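Local coordinates for rusticyanin (Thiobacillus ferrooxidans, PDB 2CAL), which carries electrons from cytochrome c552 to the A-type oxidase in the periplasm, using a single bound copper ion, at residues T4-A9 and A106-S111; A16-D21 and H38-A43; D72-N77 and F119-F124; F86-K91 and G131-V136. The protein carries 1 engineered substitution. All coordinates share one frame; numbering follows the deposited sequence. Where two conformers were deposited one is given.

Contact 1 (T4-A9 and A106-S111); sequences TTWKEA and AGTGFS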
loop_
_atom_site.group_PDB
_atom_site.type_symbol
_atom_site.label_atom_id
_atom_site.label_comp_id
_atom_site.label_asym_id
_atom_site.label_seq_id
_atom_site.Cartn_x
_atom_site.Cartn_y
_atom_site.Cartn_z
ATOM N N THR A 4 10.513 8.140 -4.396
ATOM C CA THR A 4 10.247 9.403 -3.719
ATOM C C THR A 4 9.778 10.418 -4.754
ATOM O O THR A 4 9.883 11.630 -4.546
ATOM C CB THR A 4 11.486 9.974 -3.012
ATOM O OG1 THR A 4 12.541 10.100 -3.983
ATOM C CG2 THR A 4 11.946 9.063 -1.879
ATOM N N THR A 5 9.218 9.964 -5.858
ATOM C CA THR A 5 8.626 10.839 -6.861
ATOM C C THR A 5 7.106 10.774 -6.888
ATOM O O THR A 5 6.574 9.671 -6.988
ATOM C CB THR A 5 9.187 10.428 -8.227
ATOM O OG1 THR A 5 10.623 10.530 -8.178
ATOM C CG2 THR A 5 8.762 11.447 -9.277
ATOM N N TRP A 6 6.459 11.900 -6.802
ATOM C CA TRP A 6 5.042 11.962 -6.528
ATOM C C TRP A 6 4.340 12.877 -7.536
ATOM O O TRP A 6 4.892 13.849 -8.025
ATOM C CB TRP A 6 4.728 12.482 -5.124
ATOM C CG TRP A 6 5.395 11.604 -4.081
ATOM C CD1 TRP A 6 6.697 11.753 -3.663
ATOM C CD2 TRP A 6 4.851 10.493 -3.383
ATOM N NE1 TRP A 6 6.969 10.778 -2.728
ATOM C CE2 TRP A 6 5.864 9.992 -2.521
ATOM C CE3 TRP A 6 3.589 9.881 -3.370
ATOM C CZ2 TRP A 6 5.647 8.900 -1.689
ATOM C CZ3 TRP A 6 3.369 8.770 -2.524
ATOM C CH2 TRP A 6 4.426 8.313 -1.685
ATOM N N LYS A 7 3.084 12.551 -7.829
ATOM C CA LYS A 7 2.177 13.350 -8.635
ATOM C C LYS A 7 0.980 13.732 -7.752
ATOM O O LYS A 7 0.802 13.214 -6.646
ATOM C CB LYS A 7 1.787 12.593 -9.893
ATOM C CG LYS A 7 2.856 12.326 -10.899
ATOM C CD LYS A 7 2.358 11.604 -12.153
ATOM C CE LYS A 7 3.002 10.237 -12.251
ATOM N NZ LYS A 7 3.016 9.665 -13.631
ATOM N N GLU A 8 0.145 14.663 -8.224
ATOM C CA GLU A 8 -1.023 15.069 -7.434
ATOM C C GLU A 8 -2.322 14.753 -8.160
ATOM O O GLU A 8 -2.358 14.894 -9.386
ATOM C CB GLU A 8 -0.947 16.581 -7.116
ATOM C CG GLU A 8 0.251 16.847 -6.178
ATOM C CD GLU A 8 0.082 16.501 -4.708
ATOM O OE1 GLU A 8 -1.084 16.405 -4.231
ATOM O OE2 GLU A 8 1.094 16.327 -3.950
ATOM N N ALA A 9 -3.344 14.330 -7.461
ATOM C CA ALA A 9 -4.607 13.900 -8.014
ATOM C C ALA A 9 -5.752 14.599 -7.312
ATOM O O ALA A 9 -5.755 14.746 -6.106
ATOM C CB ALA A 9 -4.801 12.402 -7.870
ATOM N N ALA A 106 10.864 -3.016 -1.814
ATOM C CA ALA A 106 10.252 -2.112 -2.775
ATOM C C ALA A 106 9.334 -1.191 -1.956
ATOM O O ALA A 106 8.792 -1.604 -0.946
ATOM C CB ALA A 106 9.469 -2.861 -3.841
ATOM N N GLY A 107 9.204 0.056 -2.418
ATOM C CA GLY A 107 8.294 0.923 -1.681
ATOM C C GLY A 107 8.636 2.395 -1.826
ATOM O O GLY A 107 9.510 2.736 -2.623
ATOM N N THR A 108 7.931 3.178 -1.017
ATOM C CA THR A 108 8.005 4.629 -1.151
ATOM C C THR A 108 8.677 5.294 0.058
ATOM O O THR A 108 8.773 4.729 1.158
ATOM C CB THR A 108 6.578 5.209 -1.307
ATOM O OG1 THR A 108 5.876 5.239 -0.039
ATOM C CG2 THR A 108 5.725 4.345 -2.223
ATOM N N GLY A 109 9.109 6.520 -0.167
ATOM C CA GLY A 109 9.394 7.400 0.971
ATOM C C GLY A 109 8.050 7.847 1.539
ATOM O O GLY A 109 6.921 7.386 1.253
ATOM N N PHE A 110 8.163 8.886 2.382
ATOM C CA PHE A 110 6.997 9.511 2.962
ATOM C C PHE A 110 6.282 10.309 1.857
ATOM O O PHE A 110 6.873 11.022 1.065
ATOM C CB PHE A 110 7.399 10.423 4.136
ATOM C CG PHE A 110 7.943 9.566 5.262
ATOM C CD1 PHE A 110 7.219 8.642 5.925
ATOM C CD2 PHE A 110 9.295 9.706 5.640
ATOM C CE1 PHE A 110 7.700 7.825 6.939
ATOM C CE2 PHE A 110 9.780 8.899 6.651
ATOM C CZ PHE A 110 9.026 7.967 7.322
ATOM N N SER A 111 4.966 10.178 1.857
ATOM C CA SER A 111 4.172 10.874 0.832
ATOM C C SER A 111 3.943 12.336 1.170
ATOM O O SER A 111 3.929 12.733 2.357
ATOM C CB SER A 111 2.803 10.191 0.728
ATOM O OG SER A 111 2.068 10.226 1.936
HETATM O O HOH W 1 8.957 10.416 -0.617
#
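The indole of Trp6 lies over the backbone of Ser111. Trp6 carries most of the contact from its side; Thr108, Gly109 and Ser111 share the other. Ser111 CA sits above one face of the six-membered ring, 3.7 Å from its centroid and only 19° off the normal, a CH-pi contact. Ser111 CB follows it across the same ring to within 3.5 Å of Trp6 CH2. Trp6 CB points toward the 106-111 loop and, with CG anti to the carbonyl carbon (chi1 -58°), the indole settles on Ser111. The rim of the ring is met differently: Thr108 OG1 and Gly109 O lie near the ring plane at its edge, Gly109 O 3.5 Å from Trp6 CZ2. Gly109 O also accepts a 2.7 Å hydrogen bond from Thr108 OG1, in the carbonyl plane on a lone pair. No direct hydrogen bond joins the two segments; a water does the work, accepting from Trp6 NE1 at 2.9 Å and donating to Phe110 O at 2.7 Å. Gly109 CA passes 4.2 Å from Thr4 CG2, where a CB would be tight. An alanine in place of Trp6 would probably open a gap over Ser111 and leave the bridging water without its indole donor. The hydroxyl of Ser111 turns elsewhere, bonding to the carbonyl O of copper ligand His84. Trp6 also packs on Phe75 of strand 70-77 and Thr122 of strand 119-126. The N-terminal segment, leading into strand 7-9 at one edge of a sheet in the cupredoxin beta sandwich, thus covers the loop that runs from strand 104-105 to strand 119-126.

Contact 2 (A16-D21 and H38-A43); sequences AMLEKD and HVVAAA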
loop_
_atom_site.group_PDB
_atom_site.type_symbol
_atom_site.label_atom_id
_atom_site.label_comp_id
_atom_site.label_asym_id
_atom_site.label_seq_id
_atom_site.Cartn_x
_atom_site.Cartn_y
_atom_site.Cartn_z
ATOM N N ALA A 16 -10.980 7.178 -9.698
ATOM C CA ALA A 16 -10.670 6.462 -10.944
ATOM C C ALA A 16 -9.539 5.473 -10.740
ATOM O O ALA A 16 -9.562 4.361 -11.264
ATOM C CB ALA A 16 -10.312 7.439 -12.054
ATOM N N MET A 17 -8.505 5.885 -10.003
ATOM C CA MET A 17 -7.397 4.997 -9.785
ATOM C C MET A 17 -7.733 3.839 -8.868
ATOM O O MET A 17 -7.340 2.704 -9.088
ATOM C CB MET A 17 -6.178 5.790 -9.210
ATOM C CG MET A 17 -5.580 6.790 -10.180
ATOM S SD MET A 17 -3.991 7.515 -9.704
ATOM C CE MET A 17 -4.510 8.686 -8.475
ATOM N N LEU A 18 -8.509 4.048 -7.797
ATOM C CA LEU A 18 -8.823 2.989 -6.862
ATOM C C LEU A 18 -9.540 1.828 -7.536
ATOM O O LEU A 18 -9.394 0.672 -7.133
ATOM C CB LEU A 18 -9.704 3.534 -5.756
ATOM C CG LEU A 18 -9.083 4.550 -4.819
ATOM C CD1 LEU A 18 -10.160 5.171 -3.928
ATOM C CD2 LEU A 18 -8.008 3.880 -3.971
ATOM N N GLU A 19 -10.352 2.198 -8.549
ATOM C CA GLU A 19 -11.111 1.200 -9.315
ATOM C C GLU A 19 -10.240 0.416 -10.299
ATOM O O GLU A 19 -10.728 -0.505 -10.996
ATOM C CB GLU A 19 -12.243 1.956 -10.022
ATOM C CG GLU A 19 -13.233 2.621 -9.076
ATOM C CD GLU A 19 -14.238 3.558 -9.692
ATOM O OE1 GLU A 19 -14.148 3.874 -10.891
ATOM O OE2 GLU A 19 -15.178 4.041 -9.008
ATOM N N LYS A 20 -8.939 0.653 -10.406
ATOM C CA LYS A 20 -8.065 -0.071 -11.318
ATOM C C LYS A 20 -7.332 -1.223 -10.609
ATOM O O LYS A 20 -6.469 -1.819 -11.288
ATOM C CB LYS A 20 -7.020 0.856 -11.927
ATOM C CG LYS A 20 -7.450 1.792 -13.027
ATOM C CD LYS A 20 -8.847 1.852 -13.505
ATOM C CE LYS A 20 -9.106 3.020 -14.442
ATOM N NZ LYS A 20 -10.217 3.833 -13.869
ATOM N N ASP A 21 -7.623 -1.449 -9.333
ATOM C CA ASP A 21 -7.085 -2.628 -8.664
ATOM C C ASP A 21 -7.676 -3.868 -9.344
ATOM O O ASP A 21 -8.886 -4.052 -9.421
ATOM C CB ASP A 21 -7.387 -2.563 -7.186
ATOM C CG ASP A 21 -6.786 -3.724 -6.450
ATOM O OD1 ASP A 21 -7.377 -4.841 -6.440
ATOM O OD2 ASP A 21 -5.643 -3.575 -5.888
ATOM N N HIS A 38 -2.151 -5.295 -10.904
ATOM C CA HIS A 38 -2.219 -3.862 -10.556
ATOM C C HIS A 38 -2.853 -3.706 -9.197
ATOM O O HIS A 38 -4.047 -3.940 -9.032
ATOM C CB HIS A 38 -2.994 -3.130 -11.657
ATOM C CG HIS A 38 -2.446 -3.466 -13.024
ATOM N ND1 HIS A 38 -1.529 -2.663 -13.703
ATOM C CD2 HIS A 38 -2.685 -4.482 -13.873
ATOM C CE1 HIS A 38 -1.211 -3.206 -14.882
ATOM N NE2 HIS A 38 -1.920 -4.335 -14.994
ATOM N N VAL A 39 -2.027 -3.384 -8.204
ATOM C CA VAL A 39 -2.425 -3.170 -6.819
ATOM C C VAL A 39 -2.615 -1.661 -6.612
ATOM O O VAL A 39 -1.649 -0.917 -6.845
ATOM C CB VAL A 39 -1.357 -3.696 -5.870
ATOM C CG1 VAL A 39 -1.756 -3.402 -4.418
ATOM C CG2 VAL A 39 -1.110 -5.192 -6.073
ATOM N N VAL A 40 -3.798 -1.263 -6.169
ATOM C CA VAL A 40 -3.983 0.185 -5.878
ATOM C C VAL A 40 -4.352 0.284 -4.412
ATOM O O VAL A 40 -5.419 -0.146 -3.959
ATOM C CB VAL A 40 -5.011 0.844 -6.811
ATOM C CG1 VAL A 40 -5.042 2.347 -6.500
ATOM C CG2 VAL A 40 -4.672 0.595 -8.276
ATOM N N ALA A 41 -3.417 0.884 -3.656
ATOM C CA ALA A 41 -3.558 1.040 -2.225
ATOM C C ALA A 41 -3.674 2.501 -1.817
ATOM O O ALA A 41 -3.048 3.356 -2.444
ATOM C CB ALA A 41 -2.305 0.471 -1.526
ATOM N N ALA A 42 -4.459 2.740 -0.786
ATOM C CA ALA A 42 -4.594 4.113 -0.243
ATOM C C ALA A 42 -4.433 4.085 1.245
ATOM O O ALA A 42 -4.770 3.139 1.945
ATOM C CB ALA A 42 -5.990 4.664 -0.552
ATOM N N ALA A 43 -3.849 5.167 1.755
ATOM C CA ALA A 43 -3.712 5.389 3.200
ATOM C C ALA A 43 -4.963 6.099 3.761
ATOM O O ALA A 43 -5.156 7.282 3.443
ATOM C CB ALA A 43 -2.472 6.224 3.472
HETATM O O HOH W 2 -8.116 -0.036 -4.529
#
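Asp21, at the end of a type I turn that begins at Leu18, the last residue of helix 11-18, comes down on Val40 of strand 36-43, their CA atoms 5.0 Å apart. The one direct hydrogen bond across the contact runs from Val40 N to Asp21 OD2, 3.0 Å long and fairly straight at 164°, and it uses the anti lone pair of the carboxylate. Asp21 CG is anti to its own backbone N (chi1 -177°), bringing the carboxylate down to the strand. Beside that bond, Asp21 CA makes a CA-H...O contact of 3.3 Å with His38 O. Val40 fills the inside of the turn: Val40 CG1 and CG2 each lie 3.5 Å from Met17 O, while Leu18 crosses it at about a right angle and sets CD2 4.0 Å from Ala42 CB. A water donates to both Leu18 O and Val40 O, tying the turn to the strand a second time. Other partners grip the buried carboxylate too: His56 ND1 and Gly23 N bond to OD1, and Tyr32 OH to OD2. An alanine in place of Asp21 would probably leave Val40 N, Tyr32, His56 and Gly23 N without the carboxylate that ties them together. Strand 36-43 lies between strands 70-77 and 53-55 in one sheet of the cupredoxin sandwich, and the end of helix 11-18 with its turn packs on the face that carries Val40 and Ala42.

Contact 3 (D72-N77 and F119-F124); sequences DVTFIN and FGYTDF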
loop_
_atom_site.group_PDB
_atom_site.type_symbol
_atom_site.label_atom_id
_atom_site.label_comp_id
_atom_site.label_asym_id
_atom_site.label_seq_id
_atom_site.Cartn_x
_atom_site.Cartn_y
_atom_site.Cartn_z
ATOM N N ASP A 72 2.536 -4.019 -10.278
ATOM C CA ASP A 72 2.549 -2.565 -10.436
ATOM C C ASP A 72 1.700 -2.021 -9.305
ATOM O O ASP A 72 0.480 -2.267 -9.224
ATOM C CB ASP A 72 1.975 -2.181 -11.793
ATOM C CG ASP A 72 2.904 -2.470 -12.948
ATOM O OD1 ASP A 72 4.121 -2.765 -12.817
ATOM O OD2 ASP A 72 2.385 -2.388 -14.089
ATOM N N VAL A 73 2.364 -1.329 -8.391
ATOM C CA VAL A 73 1.713 -0.754 -7.206
ATOM C C VAL A 73 1.491 0.757 -7.457
ATOM O O VAL A 73 2.414 1.484 -7.810
ATOM C CB VAL A 73 2.549 -0.938 -5.936
ATOM C CG1 VAL A 73 1.803 -0.384 -4.725
ATOM C CG2 VAL A 73 2.846 -2.422 -5.731
ATOM N N THR A 74 0.283 1.185 -7.211
ATOM C CA THR A 74 -0.074 2.607 -7.118
ATOM C C THR A 74 -0.448 2.878 -5.662
ATOM O O THR A 74 -1.233 2.125 -5.081
ATOM C CB THR A 74 -1.292 2.935 -7.998
ATOM O OG1 THR A 74 -1.008 2.535 -9.355
ATOM C CG2 THR A 74 -1.565 4.430 -7.977
ATOM N N PHE A 75 0.208 3.863 -5.043
ATOM C CA PHE A 75 -0.075 4.231 -3.662
ATOM C C PHE A 75 -0.500 5.689 -3.578
ATOM O O PHE A 75 0.193 6.558 -4.121
ATOM C CB PHE A 75 1.175 3.996 -2.784
ATOM C CG PHE A 75 0.994 4.499 -1.354
ATOM C CD1 PHE A 75 -0.005 4.046 -0.525
ATOM C CD2 PHE A 75 1.856 5.478 -0.865
ATOM C CE1 PHE A 75 -0.173 4.508 0.756
ATOM C CE2 PHE A 75 1.707 5.960 0.437
ATOM C CZ PHE A 75 0.694 5.496 1.227
ATOM N N ILE A 76 -1.641 5.899 -2.956
ATOM C CA ILE A 76 -2.288 7.206 -2.816
ATOM C C ILE A 76 -2.448 7.543 -1.351
ATOM O O ILE A 76 -2.968 6.740 -0.600
ATOM C CB ILE A 76 -3.684 7.181 -3.525
ATOM C CG1 ILE A 76 -3.642 6.633 -4.951
ATOM C CG2 ILE A 76 -4.302 8.574 -3.451
ATOM C CD1 ILE A 76 -4.995 6.187 -5.437
ATOM N N ASN A 77 -2.023 8.738 -0.960
ATOM C CA ASN A 77 -2.249 9.163 0.420
ATOM C C ASN A 77 -3.449 10.104 0.498
ATOM O O ASN A 77 -3.327 11.286 0.137
ATOM C CB ASN A 77 -1.021 9.864 1.003
ATOM C CG ASN A 77 -1.219 10.385 2.391
ATOM O OD1 ASN A 77 -0.511 11.355 2.828
ATOM N ND2 ASN A 77 -2.157 9.855 3.123
ATOM N N PHE A 119 -4.259 15.186 -3.663
ATOM C CA PHE A 119 -3.683 14.065 -2.954
ATOM C C PHE A 119 -2.457 13.584 -3.695
ATOM O O PHE A 119 -2.501 13.406 -4.921
ATOM C CB PHE A 119 -4.720 12.936 -2.810
ATOM C CG PHE A 119 -5.986 13.391 -2.115
ATOM C CD1 PHE A 119 -7.057 13.810 -2.904
ATOM C CD2 PHE A 119 -6.057 13.470 -0.739
ATOM C CE1 PHE A 119 -8.187 14.299 -2.264
ATOM C CE2 PHE A 119 -7.207 13.908 -0.122
ATOM C CZ PHE A 119 -8.284 14.322 -0.897
ATOM N N GLY A 120 -1.390 13.330 -2.973
ATOM C CA GLY A 120 -0.188 12.776 -3.606
ATOM C C GLY A 120 -0.309 11.280 -3.845
ATOM O O GLY A 120 -0.893 10.514 -3.076
ATOM N N TYR A 121 0.296 10.850 -4.972
ATOM C CA TYR A 121 0.332 9.419 -5.291
ATOM C C TYR A 121 1.617 9.163 -6.095
ATOM O O TYR A 121 2.267 10.035 -6.663
ATOM C CB TYR A 121 -0.925 8.970 -6.036
ATOM C CG TYR A 121 -0.950 9.409 -7.481
ATOM C CD1 TYR A 121 -1.356 10.686 -7.854
ATOM C CD2 TYR A 121 -0.572 8.528 -8.481
ATOM C CE1 TYR A 121 -1.383 11.069 -9.190
ATOM C CE2 TYR A 121 -0.598 8.920 -9.805
ATOM C CZ TYR A 121 -0.994 10.182 -10.167
ATOM O OH TYR A 121 -0.988 10.485 -11.515
ATOM N N THR A 122 1.936 7.861 -6.149
ATOM C CA THR A 122 3.098 7.368 -6.899
ATOM C C THR A 122 2.859 5.950 -7.383
ATOM O O THR A 122 1.935 5.260 -6.934
ATOM C CB THR A 122 4.360 7.462 -6.026
ATOM O OG1 THR A 122 5.522 7.286 -6.879
ATOM C CG2 THR A 122 4.430 6.450 -4.930
ATOM N N ASP A 123 3.682 5.567 -8.339
ATOM C CA ASP A 123 3.661 4.227 -8.916
ATOM C C ASP A 123 5.058 3.620 -8.812
ATOM O O ASP A 123 6.036 4.293 -9.116
ATOM C CB ASP A 123 3.225 4.293 -10.367
ATOM C CG ASP A 123 1.732 4.432 -10.536
ATOM O OD1 ASP A 123 1.052 3.363 -10.547
ATOM O OD2 ASP A 123 1.315 5.588 -10.662
ATOM N N PHE A 124 5.113 2.350 -8.468
ATOM C CA PHE A 124 6.401 1.618 -8.561
ATOM C C PHE A 124 6.117 0.176 -9.044
ATOM O O PHE A 124 4.989 -0.297 -8.905
ATOM C CB PHE A 124 7.169 1.658 -7.266
ATOM C CG PHE A 124 6.573 0.952 -6.089
ATOM C CD1 PHE A 124 6.783 -0.389 -5.863
ATOM C CD2 PHE A 124 5.780 1.629 -5.169
ATOM C CE1 PHE A 124 6.213 -1.021 -4.764
ATOM C CE2 PHE A 124 5.215 0.991 -4.088
ATOM C CZ PHE A 124 5.411 -0.350 -3.858
HETATM O O HOH W 3 2.509 0.951 -10.700
HETATM O O HOH W 4 -1.525 13.399 -0.158
#
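Val73 and Phe124, Thr74 and Asp123, Phe75 and Thr122, Ile76 and Tyr121 face one another in antiparallel pairing, the strand axes 4.8 Å apart. Backbone hydrogen bonds come first. Val73 and Phe124 exchange two, as do Phe75 and Thr122, and Asn77 N adds another to Gly120 O. In the non-hydrogen-bonded pairs between them, CA-H...O contacts close the gap, such as Tyr121 CA to Phe75 O at 3.1 Å.

The polar side-chain contact is a short bond, Thr74 OG1 donating to Asp123 OD1 at 2.5 Å. The two side chains lie side by side, and the hydroxyl meets the carboxylate on its syn side, 33° out of the plane. A water lies 2.8 Å from Asp123 OD1 and may donate to it; a second bridges Asn77 O and Gly120 N, donating to the first and accepting from the other.

Apolar contacts occupy both faces. Phe124 CG lies between its backbone N and carbonyl carbon (chi1 66°), folding the ring over Val73, whose CB sits 3.8 Å from the centroid and 19° off the normal in a CH-pi contact. On the face shared by Thr74 and Asp123, Ile76 CG1 packs 3.7 Å from Tyr121 CB.

The chemistry differs by face: that of Val73, Phe75 and Phe124 is mainly apolar, with the side chain of Phe75 about 7 Å from the copper ion and Thr122 as its polar member, OG1 bonding to Thr5 O, whereas the opposite face combines a hydroxyl-carboxylate bond with an apolar patch of Ile76 and Tyr121 CB against Met17 of helix 11-18.

Contact 4 (F86-K91 and G131-V136); sequences FDITKK and GTYYYV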
loop_
_atom_site.group_PDB
_atom_site.type_symbol
_atom_site.label_atom_id
_atom_site.label_comp_id
_atom_site.label_asym_id
_atom_site.label_seq_id
_atom_site.Cartn_x
_atom_site.Cartn_y
_atom_site.Cartn_z
ATOM N N PHE A 86 4.350 3.529 2.052
ATOM C CA PHE A 86 3.972 2.167 1.675
ATOM C C PHE A 86 5.277 1.454 1.378
ATOM O O PHE A 86 5.857 1.625 0.313
ATOM C CB PHE A 86 2.988 2.160 0.490
ATOM C CG PHE A 86 2.451 0.781 0.121
ATOM C CD1 PHE A 86 1.168 0.426 0.521
ATOM C CD2 PHE A 86 3.212 -0.134 -0.632
ATOM C CE1 PHE A 86 0.670 -0.817 0.161
ATOM C CE2 PHE A 86 2.708 -1.373 -0.993
ATOM C CZ PHE A 86 1.427 -1.686 -0.578
ATOM N N ASP A 87 5.725 0.609 2.283
ATOM C CA ASP A 87 7.011 -0.035 2.193
ATOM C C ASP A 87 6.854 -1.525 2.398
ATOM O O ASP A 87 6.267 -1.979 3.363
ATOM C CB ASP A 87 7.970 0.555 3.233
ATOM C CG ASP A 87 8.249 2.020 2.915
ATOM O OD1 ASP A 87 8.755 2.279 1.790
ATOM O OD2 ASP A 87 7.985 2.834 3.839
ATOM N N ILE A 88 7.403 -2.281 1.422
ATOM C CA ILE A 88 7.304 -3.736 1.492
ATOM C C ILE A 88 8.593 -4.294 2.112
ATOM O O ILE A 88 9.687 -3.941 1.681
ATOM C CB ILE A 88 7.052 -4.364 0.096
ATOM C CG1 ILE A 88 5.802 -3.698 -0.550
ATOM C CG2 ILE A 88 6.898 -5.860 0.176
ATOM C CD1 ILE A 88 5.545 -4.149 -1.993
ATOM N N THR A 89 8.405 -5.217 3.042
ATOM C CA THR A 89 9.495 -5.834 3.819
ATOM C C THR A 89 9.179 -7.294 4.040
ATOM O O THR A 89 8.024 -7.719 4.001
ATOM C CB THR A 89 9.634 -5.088 5.159
ATOM O OG1 THR A 89 10.726 -5.719 5.931
ATOM C CG2 THR A 89 8.374 -5.106 5.990
ATOM N N LYS A 90 10.235 -8.085 4.317
ATOM C CA LYS A 90 10.016 -9.442 4.797
ATOM C C LYS A 90 9.762 -9.508 6.272
ATOM O O LYS A 90 9.436 -10.587 6.764
ATOM C CB LYS A 90 11.205 -10.356 4.397
ATOM C CG LYS A 90 11.448 -10.353 2.870
ATOM C CD LYS A 90 12.506 -11.390 2.447
ATOM C CE LYS A 90 12.875 -11.190 0.986
ATOM N NZ LYS A 90 13.760 -12.234 0.384
ATOM N N LYS A 91 9.981 -8.435 7.055
ATOM C CA LYS A 91 9.811 -8.449 8.514
ATOM C C LYS A 91 8.335 -8.338 8.915
ATOM O O LYS A 91 7.681 -7.403 8.446
ATOM C CB LYS A 91 10.592 -7.302 9.141
ATOM C CG LYS A 91 10.278 -7.051 10.607
ATOM C CD LYS A 91 10.738 -8.147 11.533
ATOM C CE LYS A 91 10.105 -8.155 12.903
ATOM N NZ LYS A 91 9.339 -6.946 13.346
ATOM N N GLY A 131 7.336 -16.040 -1.492
ATOM C CA GLY A 131 7.509 -15.885 -0.064
ATOM C C GLY A 131 6.434 -14.984 0.502
ATOM O O GLY A 131 5.516 -14.550 -0.202
ATOM N N THR A 132 6.549 -14.721 1.775
ATOM C CA THR A 132 5.649 -13.847 2.533
ATOM C C THR A 132 6.302 -12.498 2.760
ATOM O O THR A 132 7.483 -12.431 3.109
ATOM C CB THR A 132 5.258 -14.510 3.874
ATOM O OG1 THR A 132 4.638 -15.736 3.516
ATOM C CG2 THR A 132 4.303 -13.661 4.700
ATOM N N TYR A 133 5.542 -11.441 2.530
ATOM C CA TYR A 133 5.953 -10.067 2.753
ATOM C C TYR A 133 4.852 -9.341 3.500
ATOM O O TYR A 133 3.776 -9.825 3.728
ATOM C CB TYR A 133 6.239 -9.368 1.431
ATOM C CG TYR A 133 7.183 -10.063 0.477
ATOM C CD1 TYR A 133 6.822 -11.105 -0.385
ATOM C CD2 TYR A 133 8.517 -9.679 0.426
ATOM C CE1 TYR A 133 7.709 -11.721 -1.235
ATOM C CE2 TYR A 133 9.422 -10.282 -0.437
ATOM C CZ TYR A 133 9.006 -11.315 -1.280
ATOM O OH TYR A 133 9.926 -11.901 -2.115
ATOM N N TYR A 134 5.212 -8.105 3.921
ATOM C CA TYR A 134 4.297 -7.224 4.664
ATOM C C TYR A 134 4.442 -5.856 4.004
ATOM O O TYR A 134 5.544 -5.428 3.661
ATOM C CB TYR A 134 4.619 -7.184 6.160
ATOM C CG TYR A 134 4.533 -8.573 6.747
ATOM C CD1 TYR A 134 3.342 -9.056 7.278
ATOM C CD2 TYR A 134 5.631 -9.440 6.693
ATOM C CE1 TYR A 134 3.292 -10.350 7.781
ATOM C CE2 TYR A 134 5.564 -10.726 7.183
ATOM C CZ TYR A 134 4.382 -11.181 7.734
ATOM O OH TYR A 134 4.298 -12.487 8.242
ATOM N N TYR A 135 3.290 -5.160 3.873
ATOM C CA TYR A 135 3.307 -3.746 3.459
ATOM C C TYR A 135 3.043 -2.951 4.730
ATOM O O TYR A 135 2.128 -3.220 5.489
ATOM C CB TYR A 135 2.322 -3.400 2.346
ATOM C CG TYR A 135 0.884 -3.806 2.523
ATOM C CD1 TYR A 135 0.409 -5.102 2.258
ATOM C CD2 TYR A 135 -0.039 -2.878 2.970
ATOM C CE1 TYR A 135 -0.915 -5.441 2.432
ATOM C CE2 TYR A 135 -1.375 -3.213 3.133
ATOM C CZ TYR A 135 -1.835 -4.497 2.853
ATOM O OH TYR A 135 -3.159 -4.773 3.059
ATOM N N VAL A 136 3.913 -1.963 4.999
ATOM C CA VAL A 136 3.995 -1.275 6.276
ATOM C C VAL A 136 4.173 0.212 6.051
ATOM O O VAL A 136 4.893 0.676 5.164
ATOM C CB VAL A 136 5.194 -1.845 7.067
ATOM C CG1 VAL A 136 5.344 -1.312 8.488
ATOM C CG2 VAL A 136 5.181 -3.382 7.171
HETATM O O HOH W 5 8.424 -12.931 5.658
#
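Phe86 CG is anti to its backbone N (chi1 -175°), while Tyr135 CG is held between its N and carbonyl carbon (chi1 52°), and these torsions bring the two rings together. Their planes are nearly parallel, at 14°, but slid apart until they barely overlap, with centroids 5.3 Å apart. It is Tyr135 CB that lies over the Phe86 face, 3.5 Å from Phe86 CZ, in a CH-pi contact. Farther along, Ile88 CG2 packs 3.8 Å from Tyr133 CB, and Lys90 runs extended beside the Tyr133 ring with its CE 3.8 Å from Tyr133 CE2. Tyr134 CD2 lies 3.4 Å from Lys91 O, and Lys90 O sits near the Tyr134 ring plane at its edge. Methyl meets methyl where Thr89 CG2 lies 3.8 Å from Val136 CG2. The strands pair antiparallel: Asp87 with Val136 and Thr89 with Tyr134 each exchange two backbone bonds. Past Thr89 an ST turn bends the chain, Lys91 N donating to Thr89 OG1 at 3.0 Å, and a water donates to both Lys90 O and Thr132 O. Thr89 OG1 is also bonded to Ile101 O, and Tyr135 OH to Pro61 O. Strand 87-89 forms one edge of its sheet in the cupredoxin sandwich; strand 131-136 lies between it and strand 148-153 and leads into copper ligand Cys137. Phe86 reaches Phe124 of strand 119-126 in the other sheet and meets Phe53 edge-to-face.

Overall arrangement
Contacts 1, 2 and 3 reach one sheet, while contact 4 pairs two strands of the other. Strand 119-126 joins contact 3 to contact 1, with Thr5 O 2.6 Å from Thr122 OG1; strand 70-77 joins it to contact 2, where Val39 O lies 2.9 Å from Thr74 N. Phe86 of contact 4 bridges to contact 3, its CB 3.6 Å from Phe75 CG. Segment 106-111 links contacts 1 and 4, Ala106 O lying 2.8 Å from Ile88 N. The copper, held by His84, Cys137 and Met147, is about 7 Å from the side chains of Phe110 and Phe75, 8 Å from Val136 and 11 Å from Ala42. Met142, probably a copper-ligand position in the natural protein, is engineered here.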